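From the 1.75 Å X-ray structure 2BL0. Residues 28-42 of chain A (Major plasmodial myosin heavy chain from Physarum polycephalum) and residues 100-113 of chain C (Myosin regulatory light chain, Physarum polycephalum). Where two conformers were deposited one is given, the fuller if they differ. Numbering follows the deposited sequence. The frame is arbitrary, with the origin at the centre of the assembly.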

# COMPACT_ATOMS: atom_id res chain seq x y z
N GLU A 28 1.95 -3.44 2.30
CA GLU A 28 1.41 -2.68 3.43
C GLU A 28 2.34 -1.54 3.76
O GLU A 28 1.88 -0.40 3.95
N LYS A 29 3.64 -1.82 3.79
CA LYS A 29 4.65 -0.81 4.06
C LYS A 29 4.65 0.28 2.99
O LYS A 29 4.72 1.47 3.33
N SER A 30 4.57 -0.10 1.71
CA SER A 30 4.62 0.89 0.63
C SER A 30 3.37 1.77 0.58
O SER A 30 3.45 2.97 0.31
N VAL A 31 2.21 1.16 0.84
CA VAL A 31 0.94 1.90 0.81
C VAL A 31 0.91 2.91 1.95
O VAL A 31 0.50 4.06 1.76
N SER A 32 1.36 2.49 3.12
CA SER A 32 1.41 3.36 4.30
C SER A 32 2.40 4.50 4.13
O SER A 32 2.11 5.63 4.48
N ALA A 33 3.58 4.19 3.58
CA ALA A 33 4.58 5.19 3.30
C ALA A 33 4.01 6.21 2.34
O ALA A 33 4.21 7.39 2.51
N ARG A 34 3.30 5.74 1.31
CA ARG A 34 2.69 6.65 0.36
C ARG A 34 1.68 7.62 0.97
O ARG A 34 1.67 8.81 0.65
N ILE A 35 0.82 7.12 1.84
CA ILE A 35 -0.14 7.98 2.53
C ILE A 35 0.58 9.07 3.33
O ILE A 35 0.17 10.22 3.30
N ILE A 36 1.65 8.70 4.03
CA ILE A 36 2.42 9.65 4.84
C ILE A 36 3.10 10.70 3.96
O ILE A 36 3.04 11.89 4.23
N GLN A 37 3.75 10.24 2.90
CA GLN A 37 4.41 11.12 1.95
C GLN A 37 3.43 12.13 1.35
O GLN A 37 3.72 13.33 1.28
N ASP A 38 2.26 11.65 0.94
CA ASP A 38 1.28 12.48 0.26
C ASP A 38 0.79 13.56 1.22
O ASP A 38 0.64 14.71 0.84
N ASN A 39 0.57 13.16 2.47
CA ASN A 39 0.13 14.10 3.49
C ASN A 39 1.20 15.12 3.87
O ASN A 39 0.88 16.29 4.02
N ILE A 40 2.45 14.70 4.03
CA ILE A 40 3.54 15.64 4.30
C ILE A 40 3.71 16.63 3.15
O ILE A 40 3.78 17.83 3.35
N ARG A 41 3.80 16.11 1.93
CA ARG A 41 4.06 16.95 0.77
C ARG A 41 2.98 18.00 0.61
O ARG A 41 3.27 19.15 0.33
N ALA A 42 1.72 17.59 0.82
CA ALA A 42 0.59 18.51 0.70
C ALA A 42 0.64 19.59 1.76
O ALA A 42 0.54 20.77 1.45
N ALA C 100 14.23 4.12 11.01
CA ALA C 100 13.23 3.23 10.41
C ALA C 100 12.27 3.91 9.43
O ALA C 100 12.02 3.38 8.33
N LEU C 101 11.68 5.05 9.82
CA LEU C 101 10.80 5.81 8.93
C LEU C 101 11.64 6.40 7.78
O LEU C 101 11.19 6.46 6.64
N GLN C 102 12.87 6.84 8.11
CA GLN C 102 13.71 7.58 7.14
C GLN C 102 13.93 6.66 5.97
O GLN C 102 13.71 7.04 4.83
N ASP C 103 14.33 5.44 6.24
CA ASP C 103 14.55 4.53 5.12
C ASP C 103 13.20 4.28 4.39
O ASP C 103 13.15 4.32 3.16
N ALA C 104 12.10 4.18 5.12
CA ALA C 104 10.78 3.97 4.50
C ALA C 104 10.30 5.16 3.66
O ALA C 104 9.95 5.01 2.50
N LEU C 105 10.28 6.35 4.24
CA LEU C 105 9.70 7.52 3.54
C LEU C 105 10.61 8.04 2.43
O LEU C 105 10.16 8.73 1.53
N LEU C 106 11.91 7.74 2.53
CA LEU C 106 12.89 8.20 1.54
C LEU C 106 13.09 7.21 0.40
O LEU C 106 13.60 7.57 -0.65
N ASN C 107 12.74 5.95 0.62
CA ASN C 107 13.05 4.91 -0.38
C ASN C 107 11.82 4.28 -1.05
O ASN C 107 11.91 3.80 -2.19
N LEU C 108 10.70 4.25 -0.33
CA LEU C 108 9.47 3.61 -0.80
C LEU C 108 8.49 4.63 -1.38
O LEU C 108 8.64 5.83 -1.19
N GLY C 109 7.48 4.13 -2.08
CA GLY C 109 6.39 4.97 -2.54
C GLY C 109 6.86 6.12 -3.40
O GLY C 109 7.76 5.95 -4.24
N ASP C 110 6.24 7.28 -3.22
CA ASP C 110 6.66 8.49 -3.91
C ASP C 110 7.62 9.19 -2.96
O ASP C 110 7.23 10.02 -2.13
N ARG C 111 8.89 8.80 -3.07
CA ARG C 111 9.90 9.17 -2.09
C ARG C 111 9.99 10.67 -1.80
O ARG C 111 10.00 11.52 -2.70
N LEU C 112 10.05 10.97 -0.51
CA LEU C 112 10.25 12.32 -0.03
C LEU C 112 11.69 12.73 -0.36
O LEU C 112 12.55 11.87 -0.46
N LYS C 113 11.91 14.03 -0.52
CA LYS C 113 13.27 14.58 -0.55
C LYS C 113 13.80 14.71 0.89
O LYS C 113 13.02 14.86 1.82

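The heavy-chain helix meets the light chain where helix 100-107 ends and its chain turns into a loop, the two helix axes crossing at -82° and 9.2 Å apart at closest. Gln A37 covers the most surface, and its amide bonds to backbone groups at and just beyond the end of the helix, sharing Leu C105 O with Leu C112 N. Its CA-to-CB bond points sideways, but the m, t rotamer carries the amide inward. There Gln A37 NE2 donates to Leu C105 O (2.8 Å) and to Leu C108 O (2.7 Å), while Gln A37 OE1 receives a weak bond from Asp C110 N (2.9 Å). One buried amide thus reads three backbone positions, one in the last turn of the helix and two in the loop after it.

Gly C109 leaves the room this requires. Its positive phi favours glycine, and an ideal CB would lie 2.5 Å from Gln A37 OE1, a clash. Gly C109 N donates to the O of water 1 at 2.9 Å, and that O is 2.5 Å from Ser A30 OG, bridging the chains.

Asp C110, chi1 t, contributes backbone, CB and a distant carboxylate. Asp C110 O accepts from Arg A41 NH2 at 2.7 Å, near the guanidinium plane, while Leu C112 CD1 covers one face of that group. Asp C110 CB lies over one face of the Arg A34 guanidinium; the long salt bridge from Arg A34 NH2 to Asp C110 OD2 (3.9 Å) is charge alone. Arg A34 NE is directed within its own helix, to Asp A38 OD1 at 2.9 Å.

The apolar rule is a leucine knob. Leu C105, m, t, sits among Ala A33, Ile A36, Gln A37 and Ile A40, its CD1 3.5 Å from Ile A36 CG2. Leu C112, chi1 -120° between wells and chi2 p, starts sideways but its end comes nearer, Leu C112 CD2 meeting Ile A40 CD1 at 3.7 Å, and Leu C108 CB meets Ala A33 CB at 4.1 Å.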

# COMPACT_ATOMS: atom_id res chain seq x y z
CB GLU A 28 1.15 -3.59 4.64
CG GLU A 28 -0.15 -4.41 4.52
CD GLU A 28 -0.32 -5.51 5.57
OE1 GLU A 28 0.66 -5.85 6.28
OE2 GLU A 28 -1.43 -6.07 5.66
CB LYS A 29 6.04 -1.46 4.17
CG LYS A 29 7.16 -0.55 4.62
CD LYS A 29 8.48 -1.31 4.83
CE LYS A 29 9.54 -0.48 5.56
NZ LYS A 29 10.79 -0.20 4.80
CB SER A 30 4.84 0.24 -0.74
OG SER A 30 6.24 -0.01 -0.95
CB VAL A 31 -0.27 0.92 0.88
CG1 VAL A 31 -1.57 1.64 1.31
CG2 VAL A 31 -0.48 0.25 -0.47
CB SER A 32 1.73 2.56 5.55
OG SER A 32 0.64 1.75 5.90
CB ALA A 33 5.81 4.57 2.69
CB ARG A 34 2.06 5.87 -0.79
CG ARG A 34 1.51 6.76 -1.88
CD ARG A 34 2.57 7.54 -2.64
NE ARG A 34 1.98 8.52 -3.54
CZ ARG A 34 1.77 8.32 -4.84
NH1 ARG A 34 2.16 7.19 -5.44
NH2 ARG A 34 1.21 9.28 -5.57
CB ILE A 35 -1.04 7.13 3.44
CG1 ILE A 35 -1.97 6.29 2.55
CG2 ILE A 35 -1.79 8.03 4.47
CD1 ILE A 35 -2.58 5.11 3.26
CB ILE A 36 3.48 8.89 5.72
CG1 ILE A 36 2.78 7.99 6.75
CG2 ILE A 36 4.45 9.82 6.40
CD1 ILE A 36 3.69 6.90 7.30
CB GLN A 37 5.05 10.29 0.82
CG GLN A 37 6.22 9.42 1.29
CD GLN A 37 6.51 8.24 0.38
OE1 GLN A 37 5.66 7.82 -0.41
NE2 GLN A 37 7.72 7.68 0.50
CB ASP A 38 0.07 11.66 -0.17
CG ASP A 38 0.33 10.75 -1.37
OD1 ASP A 38 1.36 10.89 -2.04
OD2 ASP A 38 -0.50 9.90 -1.72
CB ASN A 39 -0.38 13.35 4.73
CG ASN A 39 -1.79 12.91 4.57
OD1 ASN A 39 -2.72 13.75 4.52
ND2 ASN A 39 -2.01 11.59 4.44
CB ILE A 40 4.89 14.91 4.51
CG1 ILE A 40 4.89 14.16 5.85
CG2 ILE A 40 6.02 15.89 4.47
CD1 ILE A 40 6.04 13.13 5.98
CB ARG A 41 4.20 16.07 -0.49
CG ARG A 41 4.56 16.84 -1.77
CD ARG A 41 5.51 16.08 -2.73
NE ARG A 41 5.42 14.64 -2.51
CZ ARG A 41 6.44 13.79 -2.44
NH1 ARG A 41 7.72 14.18 -2.58
NH2 ARG A 41 6.18 12.50 -2.23
CB ALA A 42 -0.70 17.75 0.80
CB ALA C 100 12.43 2.54 11.49
CB LEU C 101 10.03 6.92 9.71
CG LEU C 101 8.58 7.35 9.32
CD1 LEU C 101 7.65 6.18 9.05
CD2 LEU C 101 7.96 8.28 10.39
CB GLN C 102 15.05 8.05 7.73
CG GLN C 102 15.96 8.78 6.71
CD GLN C 102 17.16 9.48 7.34
OE1 GLN C 102 16.99 10.40 8.15
NE2 GLN C 102 18.37 9.06 6.96
CB ASP C 103 15.43 3.29 5.45
CG ASP C 103 14.91 2.41 6.59
OD1 ASP C 103 13.65 2.16 6.66
OD2 ASP C 103 15.75 1.88 7.47
CB ALA C 104 9.73 3.66 5.56
CB LEU C 105 9.41 8.64 4.54
CG LEU C 105 8.40 8.30 5.63
CD1 LEU C 105 7.99 9.58 6.38
CD2 LEU C 105 7.17 7.61 5.06
CB LEU C 106 14.24 8.51 2.19
CG LEU C 106 14.36 9.88 2.90
CD1 LEU C 106 14.46 11.01 1.88
CD2 LEU C 106 13.20 10.19 3.87
CB ASN C 107 13.92 3.79 0.23
CG ASN C 107 15.25 4.29 0.82
OD1 ASN C 107 15.83 3.63 1.68
ND2 ASN C 107 15.75 5.43 0.35
CB LEU C 108 8.76 2.87 0.35
CG LEU C 108 9.08 1.42 0.74
CD1 LEU C 108 10.41 0.88 0.18
CD2 LEU C 108 9.04 1.31 2.22
CB ASP C 110 5.44 9.36 -4.26
CG ASP C 110 5.68 10.24 -5.48
OD1 ASP C 110 6.84 10.36 -5.93
OD2 ASP C 110 4.74 10.86 -6.05
CB ARG C 111 11.28 8.64 -2.48
CG ARG C 111 11.88 9.23 -3.76
CD ARG C 111 13.25 8.66 -4.10
NE ARG C 111 13.22 7.21 -4.34
CZ ARG C 111 14.31 6.44 -4.39
NH1 ARG C 111 14.19 5.13 -4.61
NH2 ARG C 111 15.52 6.97 -4.20
CB LEU C 112 10.04 12.38 1.49
CG LEU C 112 8.96 13.26 2.10
CD1 LEU C 112 7.70 13.32 1.29
CD2 LEU C 112 8.73 12.76 3.53
CB LYS C 113 13.26 15.96 -1.22
CG LYS C 113 12.54 16.00 -2.56
CD LYS C 113 12.93 17.24 -3.36
CE LYS C 113 11.76 18.18 -3.58
NZ LYS C 113 12.17 19.37 -4.39
O HOH W 1 7.35 1.31 -2.82